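PDB 2E7Z: acetylene hydratase Ahy from Pelobacter acetylenicus, which catalyses the hydration of acetylene to acetaldehyde, using a tungsten-bis(molybdopterin guanine dinucleotide) cofactor and one [4Fe-4S] cluster. Local coordinates for residues A[1-14]-A[466-480]. Residues are numbered along the deposited sequence; the frame is centred on the assembly and turned at random.
With SF4 (iron/sulfur cluster), chain D; MGD (2-amino-5,6-dimercapto-7-methyl-3,7,8a,9-tetrahydro-8-oxa-1,3,9,10-tetraaza-anthracen-4-one guanosine dinucleotide), chain F.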
# COMPACT_ATOMS: atom_id res chain seq x y z
N LYS A 1 19.30 -20.65 -16.24
CA LYS A 1 18.56 -19.34 -16.13
C LYS A 1 17.10 -19.53 -15.72
O LYS A 1 16.38 -20.36 -16.28
CB LYS A 1 18.62 -18.54 -17.43
CG LYS A 1 20.00 -17.98 -17.77
CD LYS A 1 19.92 -16.57 -18.37
CE LYS A 1 19.14 -16.54 -19.69
NZ LYS A 1 19.46 -15.33 -20.51
N LYS A 2 16.66 -18.74 -14.75
CA LYS A 2 15.29 -18.80 -14.27
C LYS A 2 14.58 -17.48 -14.56
O LYS A 2 15.25 -16.43 -14.58
CB LYS A 2 15.30 -19.04 -12.75
CG LYS A 2 15.95 -20.37 -12.32
CD LYS A 2 15.04 -21.58 -12.59
CE LYS A 2 15.78 -22.92 -12.63
NZ LYS A 2 16.79 -23.06 -11.58
N HIS A 3 13.26 -17.51 -14.78
CA HIS A 3 12.45 -16.28 -14.74
C HIS A 3 11.88 -16.16 -13.32
O HIS A 3 11.38 -17.15 -12.75
CB HIS A 3 11.37 -16.20 -15.84
CG HIS A 3 10.31 -17.26 -15.76
ND1 HIS A 3 9.11 -17.08 -15.09
CD2 HIS A 3 10.24 -18.49 -16.32
CE1 HIS A 3 8.37 -18.16 -15.22
NE2 HIS A 3 9.03 -19.03 -15.96
N VAL A 4 12.00 -14.97 -12.74
CA VAL A 4 11.65 -14.76 -11.33
C VAL A 4 10.88 -13.46 -11.23
O VAL A 4 11.27 -12.46 -11.85
CB VAL A 4 12.93 -14.73 -10.43
CG1 VAL A 4 12.56 -14.81 -8.97
CG2 VAL A 4 13.88 -15.87 -10.81
N VAL A 5 9.79 -13.46 -10.46
CA VAL A 5 9.13 -12.21 -10.13
C VAL A 5 9.95 -11.48 -9.04
O VAL A 5 10.13 -12.00 -7.93
CB VAL A 5 7.68 -12.45 -9.66
CG1 VAL A 5 7.08 -11.13 -9.16
CG2 VAL A 5 6.84 -13.06 -10.80
N CYS A 6 10.50 -10.31 -9.36
CA CYS A 6 11.26 -9.60 -8.37
C CYS A 6 10.29 -9.09 -7.30
O CYS A 6 9.28 -8.46 -7.63
CB CYS A 6 11.97 -8.44 -9.04
SG CYS A 6 12.85 -7.40 -7.86
N GLN A 7 10.59 -9.39 -6.04
CA GLN A 7 9.78 -8.90 -4.92
C GLN A 7 10.60 -7.96 -4.05
O GLN A 7 10.33 -7.81 -2.85
CB GLN A 7 9.20 -10.08 -4.14
CG GLN A 7 8.21 -10.89 -5.01
CD GLN A 7 8.27 -12.39 -4.77
OE1 GLN A 7 7.90 -12.89 -3.70
NE2 GLN A 7 8.67 -13.13 -5.81
N SER A 8 11.59 -7.31 -4.66
CA SER A 8 12.33 -6.28 -3.95
C SER A 8 11.52 -4.98 -3.85
O SER A 8 11.82 -4.13 -3.03
CB SER A 8 13.71 -6.04 -4.57
OG SER A 8 14.65 -7.03 -4.16
N CYS A 9 10.48 -4.86 -4.67
CA CYS A 9 9.42 -3.88 -4.41
C CYS A 9 8.16 -4.46 -5.03
O CYS A 9 8.19 -5.55 -5.63
CB CYS A 9 9.75 -2.45 -4.91
SG CYS A 9 9.32 -2.01 -6.61
N ASP A 10 7.06 -3.75 -4.91
CA ASP A 10 5.76 -4.36 -5.17
C ASP A 10 5.23 -4.29 -6.61
O ASP A 10 4.18 -4.86 -6.91
CB ASP A 10 4.71 -3.85 -4.17
CG ASP A 10 4.51 -2.34 -4.21
OD1 ASP A 10 5.37 -1.59 -4.75
OD2 ASP A 10 3.48 -1.91 -3.63
N ILE A 11 5.96 -3.63 -7.53
CA ILE A 11 5.49 -3.63 -8.91
C ILE A 11 5.78 -4.98 -9.58
O ILE A 11 5.09 -5.33 -10.54
CB ILE A 11 6.06 -2.44 -9.74
CG1 ILE A 11 5.20 -2.17 -10.98
CG2 ILE A 11 7.51 -2.69 -10.11
CD1 ILE A 11 3.72 -1.92 -10.71
N ASN A 12 6.76 -5.72 -9.05
CA ASN A 12 6.97 -7.13 -9.43
C ASN A 12 7.36 -7.35 -10.90
O ASN A 12 6.82 -8.24 -11.58
CB ASN A 12 5.72 -7.96 -9.09
CG ASN A 12 5.50 -8.19 -7.58
OD1 ASN A 12 4.47 -8.75 -7.22
ND2 ASN A 12 6.45 -7.82 -6.71
N CYS A 13 8.32 -6.55 -11.37
CA CYS A 13 8.97 -6.84 -12.65
C CYS A 13 9.42 -8.29 -12.68
O CYS A 13 9.93 -8.81 -11.68
CB CYS A 13 10.26 -6.03 -12.78
SG CYS A 13 10.05 -4.24 -12.54
N VAL A 14 9.25 -8.94 -13.83
CA VAL A 14 9.82 -10.27 -14.01
C VAL A 14 11.23 -10.14 -14.55
O VAL A 14 11.45 -9.49 -15.59
CB VAL A 14 8.94 -11.15 -14.91
CG1 VAL A 14 9.54 -12.58 -15.05
CG2 VAL A 14 7.52 -11.22 -14.33
N GLN A 466 1.03 -16.07 -9.11
CA GLN A 466 0.30 -14.81 -8.93
C GLN A 466 -1.10 -14.95 -9.53
O GLN A 466 -1.36 -15.89 -10.27
CB GLN A 466 1.05 -13.69 -9.65
CG GLN A 466 2.37 -13.40 -8.97
CD GLN A 466 3.01 -12.10 -9.42
OE1 GLN A 466 3.01 -11.80 -10.61
NE2 GLN A 466 3.55 -11.32 -8.47
N PRO A 467 -2.00 -13.98 -9.27
CA PRO A 467 -1.77 -12.76 -8.48
C PRO A 467 -2.01 -12.93 -6.98
O PRO A 467 -2.88 -13.71 -6.58
CB PRO A 467 -2.81 -11.79 -9.05
CG PRO A 467 -3.99 -12.70 -9.43
CD PRO A 467 -3.32 -14.00 -9.92
N ASN A 468 -1.22 -12.21 -6.17
CA ASN A 468 -1.40 -12.23 -4.72
C ASN A 468 -2.04 -11.01 -4.11
O ASN A 468 -2.19 -10.90 -2.89
CB ASN A 468 -0.09 -12.61 -4.10
CG ASN A 468 0.27 -14.04 -4.45
OD1 ASN A 468 1.23 -14.30 -5.20
ND2 ASN A 468 -0.56 -14.97 -4.00
N TRP A 469 -2.48 -10.11 -5.00
CA TRP A 469 -3.51 -9.14 -4.68
C TRP A 469 -4.68 -9.54 -5.55
O TRP A 469 -4.63 -9.43 -6.78
CB TRP A 469 -3.05 -7.72 -5.02
CG TRP A 469 -2.13 -7.08 -4.01
CD1 TRP A 469 -2.00 -7.39 -2.68
CD2 TRP A 469 -1.25 -5.97 -4.25
NE1 TRP A 469 -1.10 -6.54 -2.09
CE2 TRP A 469 -0.62 -5.67 -3.03
CE3 TRP A 469 -0.93 -5.22 -5.39
CZ2 TRP A 469 0.32 -4.65 -2.91
CZ3 TRP A 469 0.01 -4.21 -5.26
CH2 TRP A 469 0.61 -3.93 -4.04
N GLU A 470 -5.72 -10.06 -4.90
CA GLU A 470 -6.86 -10.59 -5.64
C GLU A 470 -7.63 -9.48 -6.29
O GLU A 470 -8.11 -8.55 -5.62
CB GLU A 470 -7.71 -11.45 -4.72
CG GLU A 470 -8.92 -12.07 -5.43
CD GLU A 470 -9.14 -13.55 -5.09
OE1 GLU A 470 -8.38 -14.39 -5.61
OE2 GLU A 470 -10.09 -13.88 -4.34
N GLY A 471 -7.73 -9.57 -7.61
CA GLY A 471 -8.28 -8.46 -8.41
C GLY A 471 -7.41 -8.27 -9.64
O GLY A 471 -7.92 -8.05 -10.74
N ILE A 472 -6.10 -8.41 -9.49
CA ILE A 472 -5.22 -8.24 -10.65
C ILE A 472 -5.60 -9.29 -11.70
O ILE A 472 -5.66 -10.46 -11.38
CB ILE A 472 -3.75 -8.39 -10.26
CG1 ILE A 472 -3.36 -7.38 -9.18
CG2 ILE A 472 -2.84 -8.21 -11.50
CD1 ILE A 472 -1.91 -7.55 -8.67
N PRO A 473 -5.91 -8.86 -12.93
CA PRO A 473 -6.44 -9.78 -13.93
C PRO A 473 -5.39 -10.60 -14.71
O PRO A 473 -5.63 -10.97 -15.86
CB PRO A 473 -7.20 -8.85 -14.88
CG PRO A 473 -6.45 -7.58 -14.83
CD PRO A 473 -5.91 -7.46 -13.42
N PHE A 474 -4.24 -10.87 -14.10
CA PHE A 474 -3.26 -11.77 -14.68
C PHE A 474 -2.36 -12.23 -13.56
O PHE A 474 -2.32 -11.62 -12.48
CB PHE A 474 -2.41 -11.06 -15.74
CG PHE A 474 -1.56 -9.95 -15.19
CD1 PHE A 474 -2.07 -8.66 -15.08
CD2 PHE A 474 -0.25 -10.18 -14.80
CE1 PHE A 474 -1.29 -7.64 -14.56
CE2 PHE A 474 0.53 -9.16 -14.27
CZ PHE A 474 0.00 -7.88 -14.15
N GLY A 475 -1.61 -13.29 -13.83
CA GLY A 475 -0.55 -13.70 -12.91
C GLY A 475 0.71 -14.01 -13.68
O GLY A 475 0.65 -14.65 -14.73
N ASN A 476 1.85 -13.52 -13.18
CA ASN A 476 3.17 -13.97 -13.64
C ASN A 476 3.71 -15.08 -12.75
O ASN A 476 3.67 -14.98 -11.53
CB ASN A 476 4.17 -12.80 -13.65
CG ASN A 476 3.83 -11.76 -14.70
OD1 ASN A 476 3.90 -10.55 -14.45
ND2 ASN A 476 3.42 -12.21 -15.86
N THR A 477 4.24 -16.13 -13.36
CA THR A 477 4.92 -17.16 -12.59
C THR A 477 6.33 -16.72 -12.17
O THR A 477 6.99 -15.97 -12.89
CB THR A 477 5.00 -18.46 -13.41
OG1 THR A 477 5.65 -18.18 -14.66
CG2 THR A 477 3.61 -19.01 -13.67
N SER A 478 6.74 -17.20 -11.00
CA SER A 478 8.07 -16.98 -10.48
C SER A 478 8.72 -18.30 -10.14
O SER A 478 8.20 -19.06 -9.33
CB SER A 478 8.00 -16.12 -9.23
OG SER A 478 9.30 -15.70 -8.89
N GLN A 479 9.87 -18.59 -10.76
CA GLN A 479 10.60 -19.81 -10.44
C GLN A 479 11.46 -19.63 -9.22
O GLN A 479 11.99 -18.52 -8.98
CB GLN A 479 11.44 -20.21 -11.64
CG GLN A 479 10.63 -20.49 -12.90
CD GLN A 479 11.51 -21.05 -13.99
OE1 GLN A 479 12.35 -20.34 -14.54
NE2 GLN A 479 11.37 -22.33 -14.24
N GLN A 480 11.62 -20.72 -8.47
CA GLN A 480 12.56 -20.77 -7.36
C GLN A 480 14.00 -20.86 -7.87
O GLN A 480 14.32 -21.78 -8.63
CB GLN A 480 12.26 -21.98 -6.52
CG GLN A 480 13.06 -22.06 -5.25
CD GLN A 480 12.63 -23.18 -4.33
OE1 GLN A 480 11.69 -23.92 -4.63
NE2 GLN A 480 13.29 -23.29 -3.20
FE1 SF4 D . 13.17 -2.81 -9.19
FE2 SF4 D . 12.30 -5.27 -8.55
FE3 SF4 D . 11.09 -3.87 -10.52
FE4 SF4 D . 10.76 -3.15 -7.96
S1 SF4 D . 10.03 -5.09 -8.86
S2 SF4 D . 11.20 -1.73 -9.75
S3 SF4 D . 12.83 -3.66 -7.06
S4 SF4 D . 13.27 -4.62 -10.55
PB MGD F . 7.10 9.23 -3.84
O1B MGD F . 8.40 8.91 -4.51
O2B MGD F . 7.02 9.14 -2.34
O3B MGD F . 5.93 8.28 -4.42
O3A MGD F . 5.59 6.18 -5.69
PA MGD F . 5.67 7.76 -5.91
O1A MGD F . 4.28 8.24 -6.24
O2A MGD F . 6.79 8.04 -6.89
O5' MGD F . 6.65 10.71 -4.28
C5' MGD F . 6.65 10.98 -5.67
C4' MGD F . 6.14 12.39 -5.91
O4' MGD F . 4.88 12.58 -5.25
C3' MGD F . 7.10 13.43 -5.34
O3' MGD F . 7.72 14.13 -6.43
C2' MGD F . 6.23 14.35 -4.51
O2' MGD F . 6.48 15.74 -4.73
C1' MGD F . 4.84 13.96 -4.99
N9 MGD F . 3.77 14.34 -4.05
C8 MGD F . 3.81 14.35 -2.70
N7 MGD F . 2.63 14.75 -2.16
C5 MGD F . 1.82 15.04 -3.20
C6 MGD F . 0.43 15.51 -3.38
O6 MGD F . -0.28 15.81 -2.39
N1 MGD F . -0.04 15.64 -4.63
C2 MGD F . 0.69 15.35 -5.73
N2 MGD F . 0.13 15.50 -6.95
N3 MGD F . 1.98 14.91 -5.64
C4 MGD F . 2.56 14.74 -4.43
C10 MGD F . 4.99 5.53 -4.58
C11 MGD F . 5.34 4.06 -4.80
O11 MGD F . 6.75 3.94 -5.03
C12 MGD F . 4.90 3.15 -3.67
S12 MGD F . 3.46 3.46 -2.83
C13 MGD F . 5.63 2.08 -3.31
S13 MGD F . 5.09 0.94 -2.16
C14 MGD F . 6.99 1.86 -3.87
N15 MGD F . 8.01 2.33 -2.94
C16 MGD F . 9.27 2.45 -3.41
C17 MGD F . 10.46 2.53 -2.54
O17 MGD F . 10.35 2.50 -1.29
N18 MGD F . 11.67 2.65 -3.13
C19 MGD F . 11.83 2.71 -4.47
N19 MGD F . 13.07 2.82 -4.97
N20 MGD F . 10.78 2.65 -5.33
C21 MGD F . 9.52 2.53 -4.87
N22 MGD F . 8.48 2.48 -5.72
C23 MGD F . 7.13 2.58 -5.22
O HOH W 1 9.90 -15.84 -6.26
O HOH W 2 4.37 -9.62 -11.79
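Gln479 grips His3 through both backbone and side chain. Its N donates to His3 O (2.9 Å) while its OE1 takes the N-H of His3 at 3.0 Å, in the carbonyl plane on a lone pair, so the side-chain amide stands in for a strand's carbonyl. Farther along, Val5 N bonds to Ser478 OG at 2.8 Å, the hydroxyl being swung anti to its own backbone N (chi1 -169°). That hydroxyl also donates to a water, which in turn accepts from Gln7 NE2.

The amide of Gln479 lies stacked against the His3 imidazole, planes 20° apart, with CG in CH-pi contact 3.9 Å from the ring centroid. At the ring edge ND1 reaches Thr477 O in a weak bond, and NE2 is hydrogen-bonded to Gln532 O. An alanine in place of Gln479 would probably leave His3 N without its acceptor and uncover the ring face on which the amide lies.

Residues 1-14 carry strand 2-5 and, after it, the cluster-binding turn of this DMSO reductase family enzyme, with its three cysteines spaced Cys-X-X-Cys-X-X-X-Cys: Cys6, Cys9 and Cys13 each bind one iron of the cluster. Behind this turn, Gln466 NE2 makes a weak bond to Asn12 OD1 (3.0 Å), and Gln113 hydrogen-bonds to both amides. A water lies 2.8 Å from both Asn12 O and Gln466 OE1.

Apolar packing is modest: Val5 CG2 lies 3.6 Å from Ser478 CB, Val5 CG1 meets the Gln466 amide, and Val14 CG2 rests on Asn476. At the active site the carboxylate of the catalytic Asp10 stands nearly perpendicular (83°) to the Trp469 indole; OD2 approaches the ring edge at CH2 (3.5 Å) and lies beside cofactor sulfur S13.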